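Local coordinates for protein DNA ligase (Archaeoglobus fulgidus, PDB 3GDE) that probably seals nicks in double-stranded DNA during replication, recombination and repair, using ATP and passing through an adenylated lysine, at residues Ala231-Ser236 against Trp418-Ala423; Glu250-Gly255 against Gly396-Met401; Gly255-Val260 against Asp299-Ala304; Gln314-Arg319 against Ile333-His338. One frame throughout, in Å; residues are numbered along the deposited sequence.

Overall arrangement
All four contacts lie in the adenylation domain; contacts 1 to 3 hold residues predicted to form its ATP site. Contacts 1 and 2, with centres about 11 Å apart, meet where strands 419-422 and 399-403 pair; there Lys420 CD comes within 3.6 Å of CE of Lys252, the residue predicted to be adenylated, and both side chains reach the same phosphate ion. Gly255 is common to contacts 2 and 3, whose centres are about 12 Å apart. Contact 3 in turn touches contact 1 through Arg257 NH2, 3.5 Å from Trp418 CZ3. Contact 4 holds none of the predicted ATP residues: its centre lies about 9 Å from that of contact 3, through paired strands 296-306 and 335-342, and about 24 Å from that of contact 1.

Contact 1 of 4, residues Ala231-Ser236 against Trp418-Ala423; sequences AQVAES and WLKVKA. With PO4 (phosphate ion), chain C; PO4 (phosphate ion), chain B.
Lys420 passes beside the backbone of Ala231, its CE 3.3 Å from Ala231 O, and carries NZ out to two phosphate ions. NZ donates to O2 of the chain B phosphate at 2.6 Å and to both O2 and O4 of the chain C phosphate, so three phosphate oxygens share the ammonium. CD is anti to CA (chi2 179°), while a bend at chi3 (146°) sets CE beside Ala231 O.

Behind it, parallel strand pairing sets the lysine in place. Lys420 N donates to Gln232 O at 2.8 Å, while Ala234 N donates to Lys420 O at 2.9 Å in a nearly straight bond (169°); Gln232 N to Trp418 O is longer. Apolar contacts add to the pairing: Ala231 CB rests 3.5 Å from Trp418 CB, and Ala234 CB sits 4.0 Å from Leu419 CB. A water joins Ala234 O to Lys422 N, weakly at the second end.

Further out, Arg414 NE holds Ala231 O and its NH1 binds the chain B phosphate, while Lys252 NZ binds the other one. Trp418 to Lys422 are part of nucleotidyltransferase motif V. The ions probably come from the crystallisation liquor, yet basic groups converging on two anions are consistent with the predicted role of Lys420 in binding ATP, presumably at its phosphates.

Contact 2 of 4, residues Glu250-Gly255 against Gly396-Met401; sequences EWKFDG and GHEGVM. With PO4 (phosphate ion), chain C.
Phe253 points its edge at the face of His397 in a T-shaped pair, with CD1 3.7 Å above the centre of the imidazole and the planes at 81°. Trp251 CB covers the rim of one Phe253 face, and the Trp251 six-membered ring meets His397 obliquely, completing an aromatic cluster. At the imidazole edge, Asp254 N donates in the ring plane to ND1 (3.1 Å), so ND1 is the acceptor, and the bond together with Phe253 restrains the ring's rotation.

The cluster lies where nucleotidyltransferase motif I, the KxDG sequence Lys252-Gly255, meets the residues leading into motif IV, which begins at Glu398. Glu250 and Met401 pair as antiparallel strands through two backbone bonds; beyond them, Glu398 N donates to Lys252 O at 3.0 Å.

Lys252, the predicted adenylated residue, runs extended past Met401, with Lys252 CD 3.9 Å from Met401 SD, until chi4 (-62°) turns NZ aside. There NZ forms a salt bridge with Glu398 OE2 at 3.1 Å and donates to O1 of the chain C phosphate at 2.7 Å.

Contact 3 of 4, residues Gly255-Val260 against Asp299-Ala304; sequences GSRVQV and DGEVIA
Arg257 lies over the neighbouring strand, its CG 3.4 Å from Gly300 O, and stretches on to Asp299. CG is anti to the backbone N (chi1 -159°) and the chain stays extended as far as NE; the two side chains cross at a slant. NH2 then donates to Asp299 OD2 in a salt bridge whose modelled length of 2.5 Å is doubtfully short; the oxygen lies in the guanidinium plane, although the two flat groups stand 87° apart. Tyr409 OH also binds OD2, and Met229 O takes NH1.

The two strands form an antiparallel ladder in which Ser256 and Val302, then Val258 and Gly300, exchange paired backbone bonds. Gly255 CA approaches Val302 O to 3.3 Å. Arg257 and Glu301, on one face, are predicted ATP ligands, and Asp299 to Glu301 belong to motif III.

On the other face Val258 CG2 meets Val302 CG2 at 3.6 Å, and helix 313-321 covers these valines and Ser256 with Val316, Leu317 and Phe320. Strand 335-342 flanks strand 296-306, bringing Phe340 against Arg257.

Contact 4 of 4, residues Gln314-Arg319 against Ile333-His338; sequences QHVLRR and IPLEAH
Helix segment 314-319 passes Ile333 and the start of strand 335-342 at side-chain distance, with His315 CA 7.0 Å from Ile333 CA and Val316 CA 7.6 Å from Leu335 CA.

Arg319 and Ile333 carry most of the contact. A bend at chi2 (-73°) sets Arg319 CD 3.7 Å from Ile333 CB, and a second at chi3 (-46°) turns NE, as the two side chains slide past each other in opposite directions. NH1 then donates to Ile333 O at 2.8 Å, nearly in line with the carbonyl, which lies at the guanidinium edge. Leu335 comes tip to tip with the arginine, its CD1 3.3 Å above one guanidinium face and toward the rim. NH2 has stronger partners outside, a salt bridge to Asp283 and a bond to Ala280 O. Bonds at both NH1 and NH2 would restrain the group's rotation.

The remaining contacts are van der Waals. Ile333 CD1 reaches the helix, 3.7 Å from His315 O and 3.9 Å from Arg318 CB, while Val316 CG2 meets Leu335 CD2 at 3.9 Å.

Helix 327-332, which leads into Ile333, supplies Met329 and Val330 beside Arg319. Val316 also touches strand 256-262, and His315 touches strand 296-306, so helix 313-321 packs against three strands of the adenylation domain.

Contact 1 of 4, residues Ala231-Ser236 against Trp418-Ala423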
loop_
_atom_site.group_PDB
_atom_site.type_symbol
_atom_site.label_atom_id
_atom_site.label_comp_id
_atom_site.label_asym_id
_atom_site.label_seq_id
_atom_site.Cartn_x
_atom_site.Cartn_y
_atom_site.Cartn_z
ATOM N N ALA A 231 -11.873 -4.584 -10.202
ATOM C CA ALA A 231 -12.675 -4.367 -11.406
ATOM C C ALA A 231 -12.146 -3.238 -12.298
ATOM O O ALA A 231 -11.564 -2.262 -11.811
ATOM C CB ALA A 231 -14.116 -4.105 -11.032
ATOM N N GLN A 232 -12.352 -3.387 -13.605
ATOM C CA GLN A 232 -12.074 -2.326 -14.576
ATOM C C GLN A 232 -13.248 -1.355 -14.685
ATOM O O GLN A 232 -14.389 -1.729 -14.456
ATOM C CB GLN A 232 -11.794 -2.911 -15.964
ATOM C CG GLN A 232 -10.425 -3.544 -16.117
ATOM C CD GLN A 232 -10.205 -4.095 -17.519
ATOM O OE1 GLN A 232 -10.878 -3.691 -18.479
ATOM N NE2 GLN A 232 -9.253 -5.021 -17.647
ATOM N N VAL A 233 -12.963 -0.107 -15.038
ATOM C CA VAL A 233 -14.034 0.845 -15.306
ATOM C C VAL A 233 -14.606 0.557 -16.702
ATOM O O VAL A 233 -13.874 0.512 -17.680
ATOM C CB VAL A 233 -13.580 2.334 -15.177
ATOM C CG1 VAL A 233 -14.768 3.280 -15.385
ATOM C CG2 VAL A 233 -12.925 2.603 -13.827
ATOM N N ALA A 234 -15.914 0.330 -16.769
ATOM C CA ALA A 234 -16.599 0.132 -18.043
ATOM C C ALA A 234 -16.874 1.474 -18.696
ATOM O O ALA A 234 -17.115 2.467 -18.003
ATOM C CB ALA A 234 -17.910 -0.631 -17.838
ATOM N N GLU A 235 -16.839 1.492 -20.025
ATOM C CA GLU A 235 -17.140 2.688 -20.813
ATOM C C GLU A 235 -18.583 3.117 -20.589
ATOM O O GLU A 235 -18.867 4.290 -20.343
ATOM C CB GLU A 235 -16.933 2.397 -22.299
ATOM C CG GLU A 235 -15.686 1.569 -22.626
ATOM C CD GLU A 235 -15.777 0.877 -23.983
ATOM O OE1 GLU A 235 -15.210 -0.235 -24.126
ATOM O OE2 GLU A 235 -16.423 1.436 -24.904
ATOM N N SER A 236 -19.486 2.141 -20.674
ATOM C CA SER A 236 -20.911 2.359 -20.484
ATOM C C SER A 236 -21.585 1.086 -19.994
ATOM O O SER A 236 -21.025 -0.010 -20.084
ATOM C CB SER A 236 -21.567 2.811 -21.791
ATOM O OG SER A 236 -21.664 1.732 -22.709
ATOM N N TRP A 418 -14.912 -8.378 -13.870
ATOM C CA TRP A 418 -15.706 -7.461 -13.067
ATOM C C TRP A 418 -15.538 -6.106 -13.715
ATOM O O TRP A 418 -14.418 -5.717 -14.090
ATOM C CB TRP A 418 -15.184 -7.376 -11.634
ATOM C CG TRP A 418 -15.368 -8.592 -10.755
ATOM C CD1 TRP A 418 -15.734 -9.857 -11.139
ATOM C CD2 TRP A 418 -15.137 -8.655 -9.335
ATOM N NE1 TRP A 418 -15.776 -10.690 -10.041
ATOM C CE2 TRP A 418 -15.413 -9.979 -8.924
ATOM C CE3 TRP A 418 -14.745 -7.712 -8.370
ATOM C CZ2 TRP A 418 -15.306 -10.390 -7.585
ATOM C CZ3 TRP A 418 -14.646 -8.120 -7.040
ATOM C CH2 TRP A 418 -14.925 -9.449 -6.663
ATOM N N LEU A 419 -16.650 -5.390 -13.853
ATOM C CA LEU A 419 -16.618 -4.020 -14.369
ATOM C C LEU A 419 -17.425 -3.098 -13.459
ATOM O O LEU A 419 -18.527 -3.450 -13.029
ATOM C CB LEU A 419 -17.154 -3.971 -15.805
ATOM C CG LEU A 419 -16.469 -4.833 -16.874
ATOM C CD1 LEU A 419 -17.391 -4.986 -18.071
ATOM C CD2 LEU A 419 -15.113 -4.274 -17.319
ATOM N N LYS A 420 -16.867 -1.932 -13.144
ATOM C CA LYS A 420 -17.630 -0.907 -12.453
ATOM C C LYS A 420 -18.198 0.089 -13.450
ATOM O O LYS A 420 -17.490 0.581 -14.327
ATOM C CB LYS A 420 -16.832 -0.192 -11.333
ATOM C CG LYS A 420 -15.314 -0.197 -11.461
ATOM C CD LYS A 420 -14.625 0.558 -10.309
ATOM C CE LYS A 420 -13.298 -0.110 -9.960
ATOM N NZ LYS A 420 -12.324 0.772 -9.258
ATOM N N VAL A 421 -19.490 0.354 -13.332
ATOM C CA VAL A 421 -20.110 1.439 -14.080
ATOM C C VAL A 421 -20.768 2.398 -13.097
ATOM O O VAL A 421 -21.721 2.055 -12.392
ATOM C CB VAL A 421 -21.093 0.937 -15.183
ATOM C CG1 VAL A 421 -21.920 -0.200 -14.684
ATOM C CG2 VAL A 421 -21.975 2.079 -15.697
ATOM N N LYS A 422 -20.209 3.591 -13.018
ATOM C CA LYS A 422 -20.748 4.600 -12.134
ATOM C C LYS A 422 -20.952 5.906 -12.853
ATOM O O LYS A 422 -20.344 6.150 -13.894
ATOM C CB LYS A 422 -19.884 4.778 -10.877
ATOM C CG LYS A 422 -18.402 4.720 -11.067
ATOM C CD LYS A 422 -17.779 4.263 -9.766
ATOM C CE LYS A 422 -16.388 4.810 -9.593
ATOM N NZ LYS A 422 -16.296 5.937 -8.647
ATOM N N ALA A 423 -21.833 6.724 -12.297
ATOM C CA ALA A 423 -22.154 8.025 -12.851
ATOM C C ALA A 423 -20.958 8.980 -12.757
ATOM O O ALA A 423 -20.628 9.657 -13.724
ATOM C CB ALA A 423 -23.367 8.601 -12.146
HETATM P P PO4 C . -13.415 3.428 -7.034
HETATM O O1 PO4 C . -14.657 3.709 -6.221
HETATM O O2 PO4 C . -13.715 3.287 -8.504
HETATM O O3 PO4 C . -12.431 4.550 -6.813
HETATM O O4 PO4 C . -12.828 2.124 -6.565
HETATM P P PO4 B . -9.956 0.186 -6.796
HETATM O O1 PO4 B . -10.348 -0.421 -5.463
HETATM O O2 PO4 B . -10.668 -0.592 -7.871
HETATM O O3 PO4 B . -10.383 1.635 -6.875
HETATM O O4 PO4 B . -8.467 0.081 -6.966
HETATM O O HOH W 1 -18.127 4.006 -15.562
#

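Contact 2 of 4, residues Glu250-Gly255 against Gly396-Met401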
loop_
_atom_site.group_PDB
_atom_site.type_symbol
_atom_site.label_atom_id
_atom_site.label_comp_id
_atom_site.label_asym_id
_atom_site.label_seq_id
_atom_site.Cartn_x
_atom_site.Cartn_y
_atom_site.Cartn_z
ATOM N N GLU A 250 -24.629 -6.152 -9.234
ATOM C CA GLU A 250 -24.793 -5.704 -7.861
ATOM C C GLU A 250 -24.656 -4.188 -7.825
ATOM O O GLU A 250 -24.182 -3.582 -8.774
ATOM C CB GLU A 250 -23.725 -6.336 -6.962
ATOM C CG GLU A 250 -23.817 -7.850 -6.836
ATOM C CD GLU A 250 -22.467 -8.530 -6.601
ATOM O OE1 GLU A 250 -21.464 -7.838 -6.304
ATOM O OE2 GLU A 250 -22.417 -9.777 -6.725
ATOM N N TRP A 251 -25.082 -3.586 -6.725
ATOM C CA TRP A 251 -24.826 -2.179 -6.470
ATOM C C TRP A 251 -23.327 -1.957 -6.286
ATOM O O TRP A 251 -22.637 -2.814 -5.743
ATOM C CB TRP A 251 -25.569 -1.736 -5.200
ATOM C CG TRP A 251 -27.046 -1.501 -5.375
ATOM C CD1 TRP A 251 -27.830 -1.893 -6.430
ATOM C CD2 TRP A 251 -27.924 -0.839 -4.451
ATOM N NE1 TRP A 251 -29.132 -1.503 -6.226
ATOM C CE2 TRP A 251 -29.219 -0.860 -5.017
ATOM C CE3 TRP A 251 -27.742 -0.236 -3.197
ATOM C CZ2 TRP A 251 -30.325 -0.290 -4.379
ATOM C CZ3 TRP A 251 -28.838 0.320 -2.559
ATOM C CH2 TRP A 251 -30.114 0.290 -3.150
ATOM N N LYS A 252 -22.823 -0.826 -6.773
ATOM C CA LYS A 252 -21.551 -0.313 -6.299
ATOM C C LYS A 252 -21.772 0.715 -5.196
ATOM O O LYS A 252 -22.251 1.824 -5.458
ATOM C CB LYS A 252 -20.715 0.304 -7.416
ATOM C CG LYS A 252 -19.324 0.629 -6.911
ATOM C CD LYS A 252 -18.418 1.093 -8.009
ATOM C CE LYS A 252 -16.972 1.018 -7.564
ATOM N NZ LYS A 252 -16.706 1.902 -6.405
ATOM N N PHE A 253 -21.394 0.336 -3.975
ATOM C CA PHE A 253 -21.584 1.159 -2.777
ATOM C C PHE A 253 -20.586 2.311 -2.607
ATOM O O PHE A 253 -19.417 2.207 -2.963
ATOM C CB PHE A 253 -21.560 0.276 -1.523
ATOM C CG PHE A 253 -22.610 -0.799 -1.522
ATOM C CD1 PHE A 253 -23.905 -0.528 -1.077
ATOM C CD2 PHE A 253 -22.306 -2.088 -1.966
ATOM C CE1 PHE A 253 -24.882 -1.525 -1.078
ATOM C CE2 PHE A 253 -23.276 -3.094 -1.978
ATOM C CZ PHE A 253 -24.565 -2.814 -1.535
ATOM N N ASP A 254 -21.072 3.419 -2.065
ATOM C CA ASP A 254 -20.202 4.469 -1.562
ATOM C C ASP A 254 -19.746 4.029 -0.173
ATOM O O ASP A 254 -20.426 4.276 0.834
ATOM C CB ASP A 254 -20.938 5.814 -1.505
ATOM C CG ASP A 254 -20.047 6.958 -1.016
ATOM O OD1 ASP A 254 -18.898 6.703 -0.597
ATOM O OD2 ASP A 254 -20.495 8.124 -1.051
ATOM N N GLY A 255 -18.610 3.342 -0.134
ATOM C CA GLY A 255 -18.051 2.851 1.117
ATOM C C GLY A 255 -16.607 2.410 0.977
ATOM O O GLY A 255 -15.938 2.770 0.007
ATOM N N GLY A 396 -28.196 6.814 -2.925
ATOM C CA GLY A 396 -27.027 7.558 -2.465
ATOM C C GLY A 396 -25.707 6.863 -2.740
ATOM O O GLY A 396 -24.663 7.259 -2.204
ATOM N N HIS A 397 -25.759 5.823 -3.569
ATOM C CA HIS A 397 -24.566 5.078 -3.963
ATOM C C HIS A 397 -24.141 5.405 -5.402
ATOM O O HIS A 397 -24.641 6.354 -5.990
ATOM C CB HIS A 397 -24.765 3.580 -3.702
ATOM C CG HIS A 397 -25.028 3.259 -2.262
ATOM N ND1 HIS A 397 -24.046 3.304 -1.296
ATOM C CD2 HIS A 397 -26.166 2.906 -1.619
ATOM C CE1 HIS A 397 -24.565 2.990 -0.123
ATOM N NE2 HIS A 397 -25.852 2.744 -0.290
ATOM N N GLU A 398 -23.215 4.635 -5.968
ATOM C CA GLU A 398 -22.415 5.130 -7.103
ATOM C C GLU A 398 -22.802 4.604 -8.479
ATOM O O GLU A 398 -22.520 5.256 -9.495
ATOM C CB GLU A 398 -20.922 4.863 -6.866
ATOM C CG GLU A 398 -20.376 5.468 -5.584
ATOM C CD GLU A 398 -18.867 5.325 -5.459
ATOM O OE1 GLU A 398 -18.294 5.988 -4.575
ATOM O OE2 GLU A 398 -18.252 4.561 -6.240
ATOM N N GLY A 399 -23.435 3.435 -8.506
ATOM C CA GLY A 399 -23.745 2.744 -9.752
ATOM C C GLY A 399 -23.829 1.245 -9.543
ATOM O O GLY A 399 -24.340 0.773 -8.517
ATOM N N VAL A 400 -23.309 0.491 -10.502
ATOM C CA VAL A 400 -23.396 -0.964 -10.446
ATOM C C VAL A 400 -22.081 -1.678 -10.727
ATOM O O VAL A 400 -21.239 -1.186 -11.482
ATOM C CB VAL A 400 -24.491 -1.542 -11.398
ATOM C CG1 VAL A 400 -25.900 -1.253 -10.865
ATOM C CG2 VAL A 400 -24.316 -1.022 -12.813
ATOM N N MET A 401 -21.922 -2.840 -10.099
ATOM C CA MET A 401 -20.873 -3.773 -10.466
ATOM C C MET A 401 -21.498 -4.782 -11.409
ATOM O O MET A 401 -22.605 -5.266 -11.159
ATOM C CB MET A 401 -20.286 -4.475 -9.231
ATOM C CG MET A 401 -19.640 -3.541 -8.209
ATOM S SD MET A 401 -18.207 -2.665 -8.880
ATOM C CE MET A 401 -17.096 -4.021 -9.210
HETATM P P PO4 C . -13.415 3.428 -7.034
HETATM O O1 PO4 C . -14.657 3.709 -6.221
HETATM O O2 PO4 C . -13.715 3.287 -8.504
HETATM O O3 PO4 C . -12.431 4.550 -6.813
HETATM O O4 PO4 C . -12.828 2.124 -6.565
HETATM O O HOH W 2 -22.384 8.370 -2.976
#

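Contact 3 of 4, residues Gly255-Val260 against Asp299-Ala304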
loop_
_atom_site.group_PDB
_atom_site.type_symbol
_atom_site.label_atom_id
_atom_site.label_comp_id
_atom_site.label_asym_id
_atom_site.label_seq_id
_atom_site.Cartn_x
_atom_site.Cartn_y
_atom_site.Cartn_z
ATOM N N GLY A 255 -18.610 3.342 -0.134
ATOM C CA GLY A 255 -18.051 2.851 1.117
ATOM C C GLY A 255 -16.607 2.410 0.977
ATOM O O GLY A 255 -15.938 2.770 0.007
ATOM N N SER A 256 -16.126 1.645 1.959
ATOM C CA SER A 256 -14.764 1.131 1.935
ATOM C C SER A 256 -14.746 -0.383 1.873
ATOM O O SER A 256 -15.356 -1.048 2.693
ATOM C CB SER A 256 -13.967 1.611 3.139
ATOM O OG SER A 256 -13.994 3.017 3.215
ATOM N N ARG A 257 -14.018 -0.914 0.900
ATOM C CA ARG A 257 -13.879 -2.346 0.762
ATOM C C ARG A 257 -13.086 -2.968 1.925
ATOM O O ARG A 257 -12.098 -2.405 2.408
ATOM C CB ARG A 257 -13.247 -2.685 -0.572
ATOM C CG ARG A 257 -13.525 -4.105 -0.984
ATOM C CD ARG A 257 -13.266 -4.316 -2.443
ATOM N NE ARG A 257 -13.204 -5.733 -2.752
ATOM C CZ ARG A 257 -12.805 -6.220 -3.921
ATOM N NH1 ARG A 257 -12.427 -5.393 -4.898
ATOM N NH2 ARG A 257 -12.771 -7.533 -4.109
ATOM N N VAL A 258 -13.560 -4.110 2.392
ATOM C CA VAL A 258 -12.896 -4.852 3.449
ATOM C C VAL A 258 -12.924 -6.347 3.166
ATOM O O VAL A 258 -13.693 -6.844 2.317
ATOM C CB VAL A 258 -13.515 -4.606 4.867
ATOM C CG1 VAL A 258 -13.381 -3.159 5.276
ATOM C CG2 VAL A 258 -14.964 -5.102 4.944
ATOM N N GLN A 259 -12.069 -7.053 3.892
ATOM C CA GLN A 259 -12.028 -8.499 3.838
ATOM C C GLN A 259 -12.089 -9.032 5.275
ATOM O O GLN A 259 -11.295 -8.649 6.132
ATOM C CB GLN A 259 -10.765 -8.937 3.110
ATOM C CG GLN A 259 -10.695 -10.401 2.808
ATOM C CD GLN A 259 -9.418 -10.754 2.107
ATOM O OE1 GLN A 259 -8.436 -11.126 2.743
ATOM N NE2 GLN A 259 -9.406 -10.603 0.789
ATOM N N VAL A 260 -13.055 -9.900 5.526
ATOM C CA VAL A 260 -13.370 -10.357 6.880
ATOM C C VAL A 260 -13.014 -11.832 7.039
ATOM O O VAL A 260 -13.446 -12.673 6.243
ATOM C CB VAL A 260 -14.869 -10.101 7.211
ATOM C CG1 VAL A 260 -15.292 -10.822 8.495
ATOM C CG2 VAL A 260 -15.135 -8.599 7.314
ATOM N N ASP A 299 -15.456 -11.125 1.219
ATOM C CA ASP A 299 -15.264 -9.816 0.604
ATOM C C ASP A 299 -16.518 -8.957 0.773
ATOM O O ASP A 299 -17.621 -9.385 0.440
ATOM C CB ASP A 299 -14.957 -9.969 -0.891
ATOM C CG ASP A 299 -13.502 -9.674 -1.240
ATOM O OD1 ASP A 299 -12.595 -9.801 -0.361
ATOM O OD2 ASP A 299 -13.269 -9.309 -2.418
ATOM N N GLY A 300 -16.336 -7.736 1.270
ATOM C CA GLY A 300 -17.454 -6.842 1.514
ATOM C C GLY A 300 -17.195 -5.348 1.386
ATOM O O GLY A 300 -16.073 -4.897 1.170
ATOM N N GLU A 301 -18.269 -4.581 1.525
ATOM C CA GLU A 301 -18.183 -3.141 1.583
ATOM C C GLU A 301 -18.742 -2.651 2.915
ATOM O O GLU A 301 -19.854 -3.021 3.314
ATOM C CB GLU A 301 -18.960 -2.534 0.419
ATOM C CG GLU A 301 -18.471 -1.172 -0.005
ATOM C CD GLU A 301 -17.270 -1.213 -0.937
ATOM O OE1 GLU A 301 -16.584 -0.171 -1.040
ATOM O OE2 GLU A 301 -17.006 -2.248 -1.580
ATOM N N VAL A 302 -17.958 -1.838 3.612
ATOM C CA VAL A 302 -18.437 -1.177 4.827
ATOM C C VAL A 302 -18.917 0.235 4.470
ATOM O O VAL A 302 -18.197 1.005 3.815
ATOM C CB VAL A 302 -17.347 -1.146 5.923
ATOM C CG1 VAL A 302 -17.771 -0.282 7.096
ATOM C CG2 VAL A 302 -17.071 -2.550 6.408
ATOM N N ILE A 303 -20.141 0.563 4.874
ATOM C CA ILE A 303 -20.685 1.889 4.608
ATOM C C ILE A 303 -21.065 2.596 5.903
ATOM O O ILE A 303 -21.457 1.956 6.885
ATOM C CB ILE A 303 -21.882 1.872 3.595
ATOM C CG1 ILE A 303 -23.107 1.165 4.195
ATOM C CG2 ILE A 303 -21.463 1.264 2.251
ATOM C CD1 ILE A 303 -24.305 1.078 3.271
ATOM N N ALA A 304 -20.926 3.916 5.909
ATOM C CA ALA A 304 -21.339 4.718 7.048
ATOM C C ALA A 304 -22.805 5.082 6.870
ATOM O O ALA A 304 -23.211 5.506 5.793
ATOM C CB ALA A 304 -20.479 5.962 7.168
HETATM O O HOH W 3 -15.063 1.377 -2.150
#

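Contact 4 of 4, residues Gln314-Arg319 against Ile333-His338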
loop_
_atom_site.group_PDB
_atom_site.type_symbol
_atom_site.label_atom_id
_atom_site.label_comp_id
_atom_site.label_asym_id
_atom_site.label_seq_id
_atom_site.Cartn_x
_atom_site.Cartn_y
_atom_site.Cartn_z
ATOM N N GLN A 314 -15.465 8.614 3.215
ATOM C CA GLN A 314 -14.393 9.163 4.052
ATOM C C GLN A 314 -14.778 9.167 5.536
ATOM O O GLN A 314 -13.919 9.292 6.403
ATOM C CB GLN A 314 -13.940 10.555 3.577
ATOM C CG GLN A 314 -14.911 11.716 3.881
ATOM C CD GLN A 314 -15.965 11.937 2.801
ATOM O OE1 GLN A 314 -16.708 12.909 2.860
ATOM N NE2 GLN A 314 -16.030 11.050 1.811
ATOM N N HIS A 315 -16.074 9.012 5.806
ATOM C CA HIS A 315 -16.568 8.773 7.156
ATOM C C HIS A 315 -16.136 7.397 7.668
ATOM O O HIS A 315 -15.736 7.270 8.825
ATOM C CB HIS A 315 -18.093 8.927 7.214
ATOM C CG HIS A 315 -18.562 10.347 7.135
ATOM N ND1 HIS A 315 -19.586 10.836 7.915
ATOM C CD2 HIS A 315 -18.145 11.385 6.371
ATOM C CE1 HIS A 315 -19.783 12.113 7.631
ATOM N NE2 HIS A 315 -18.922 12.470 6.697
ATOM N N VAL A 316 -16.217 6.374 6.816
ATOM C CA VAL A 316 -15.673 5.053 7.160
ATOM C C VAL A 316 -14.155 5.153 7.392
ATOM O O VAL A 316 -13.620 4.529 8.310
ATOM C CB VAL A 316 -15.972 3.967 6.087
ATOM C CG1 VAL A 316 -15.432 2.616 6.536
ATOM C CG2 VAL A 316 -17.473 3.860 5.796
ATOM N N LEU A 317 -13.476 5.954 6.570
ATOM C CA LEU A 317 -12.034 6.139 6.706
ATOM C C LEU A 317 -11.660 6.747 8.059
ATOM O O LEU A 317 -10.654 6.356 8.642
ATOM C CB LEU A 317 -11.451 6.963 5.540
ATOM C CG LEU A 317 -11.505 6.362 4.125
ATOM C CD1 LEU A 317 -10.878 7.316 3.107
ATOM C CD2 LEU A 317 -10.862 4.955 4.038
ATOM N N ARG A 318 -12.471 7.690 8.550
ATOM C CA ARG A 318 -12.295 8.254 9.902
ATOM C C ARG A 318 -12.367 7.204 11.003
ATOM O O ARG A 318 -11.578 7.239 11.942
ATOM C CB ARG A 318 -13.327 9.338 10.195
ATOM C CG ARG A 318 -12.991 10.678 9.591
ATOM C CD ARG A 318 -13.526 11.818 10.445
ATOM N NE ARG A 318 -13.952 12.936 9.608
ATOM C CZ ARG A 318 -15.199 13.118 9.179
ATOM N NH1 ARG A 318 -16.159 12.264 9.523
ATOM N NH2 ARG A 318 -15.493 14.164 8.414
ATOM N N ARG A 319 -13.327 6.289 10.886
ATOM C CA ARG A 319 -13.427 5.139 11.781
ATOM C C ARG A 319 -12.141 4.325 11.724
ATOM O O ARG A 319 -11.590 3.971 12.763
ATOM C CB ARG A 319 -14.624 4.248 11.411
ATOM C CG ARG A 319 -16.011 4.830 11.706
ATOM C CD ARG A 319 -16.351 4.854 13.201
ATOM N NE ARG A 319 -16.015 3.594 13.850
ATOM C CZ ARG A 319 -16.865 2.606 14.092
ATOM N NH1 ARG A 319 -18.142 2.718 13.770
ATOM N NH2 ARG A 319 -16.429 1.501 14.675
ATOM N N ILE A 333 -20.181 7.784 14.204
ATOM C CA ILE A 333 -20.216 7.200 12.861
ATOM C C ILE A 333 -20.608 5.720 12.943
ATOM O O ILE A 333 -19.733 4.854 13.041
ATOM C CB ILE A 333 -18.835 7.354 12.133
ATOM C CG1 ILE A 333 -18.266 8.768 12.314
ATOM C CG2 ILE A 333 -18.938 6.964 10.665
ATOM C CD1 ILE A 333 -16.791 8.903 11.973
ATOM N N PRO A 334 -21.925 5.429 12.954
ATOM C CA PRO A 334 -22.411 4.054 12.817
ATOM C C PRO A 334 -22.051 3.436 11.462
ATOM O O PRO A 334 -21.865 4.158 10.478
ATOM C CB PRO A 334 -23.934 4.206 12.937
ATOM C CG PRO A 334 -24.124 5.490 13.698
ATOM C CD PRO A 334 -23.039 6.374 13.154
ATOM N N LEU A 335 -21.953 2.109 11.424
ATOM C CA LEU A 335 -21.575 1.408 10.204
ATOM C C LEU A 335 -22.447 0.196 9.944
ATOM O O LEU A 335 -23.035 -0.369 10.867
ATOM C CB LEU A 335 -20.116 0.951 10.273
ATOM C CG LEU A 335 -18.998 1.959 10.538
ATOM C CD1 LEU A 335 -17.692 1.220 10.833
ATOM C CD2 LEU A 335 -18.827 2.928 9.385
ATOM N N GLU A 336 -22.527 -0.195 8.673
ATOM C CA GLU A 336 -23.019 -1.519 8.312
ATOM C C GLU A 336 -22.171 -2.126 7.206
ATOM O O GLU A 336 -21.465 -1.408 6.495
ATOM C CB GLU A 336 -24.503 -1.510 7.955
ATOM C CG GLU A 336 -24.924 -0.447 6.986
ATOM C CD GLU A 336 -26.421 -0.294 6.937
ATOM O OE1 GLU A 336 -27.008 -0.580 5.877
ATOM O OE2 GLU A 336 -27.012 0.098 7.963
ATOM N N ALA A 337 -22.229 -3.451 7.092
ATOM C CA ALA A 337 -21.402 -4.190 6.148
ATOM C C ALA A 337 -22.270 -4.936 5.150
ATOM O O ALA A 337 -23.270 -5.544 5.524
ATOM C CB ALA A 337 -20.477 -5.156 6.884
ATOM N N HIS A 338 -21.879 -4.859 3.880
ATOM C CA HIS A 338 -22.552 -5.552 2.789
ATOM C C HIS A 338 -21.557 -6.462 2.097
ATOM O O HIS A 338 -20.594 -5.997 1.485
ATOM C CB HIS A 338 -23.141 -4.557 1.789
ATOM C CG HIS A 338 -24.155 -3.631 2.385
ATOM N ND1 HIS A 338 -25.482 -3.647 2.017
ATOM C CD2 HIS A 338 -24.040 -2.670 3.332
ATOM C CE1 HIS A 338 -26.139 -2.731 2.703
ATOM N NE2 HIS A 338 -25.288 -2.130 3.514
#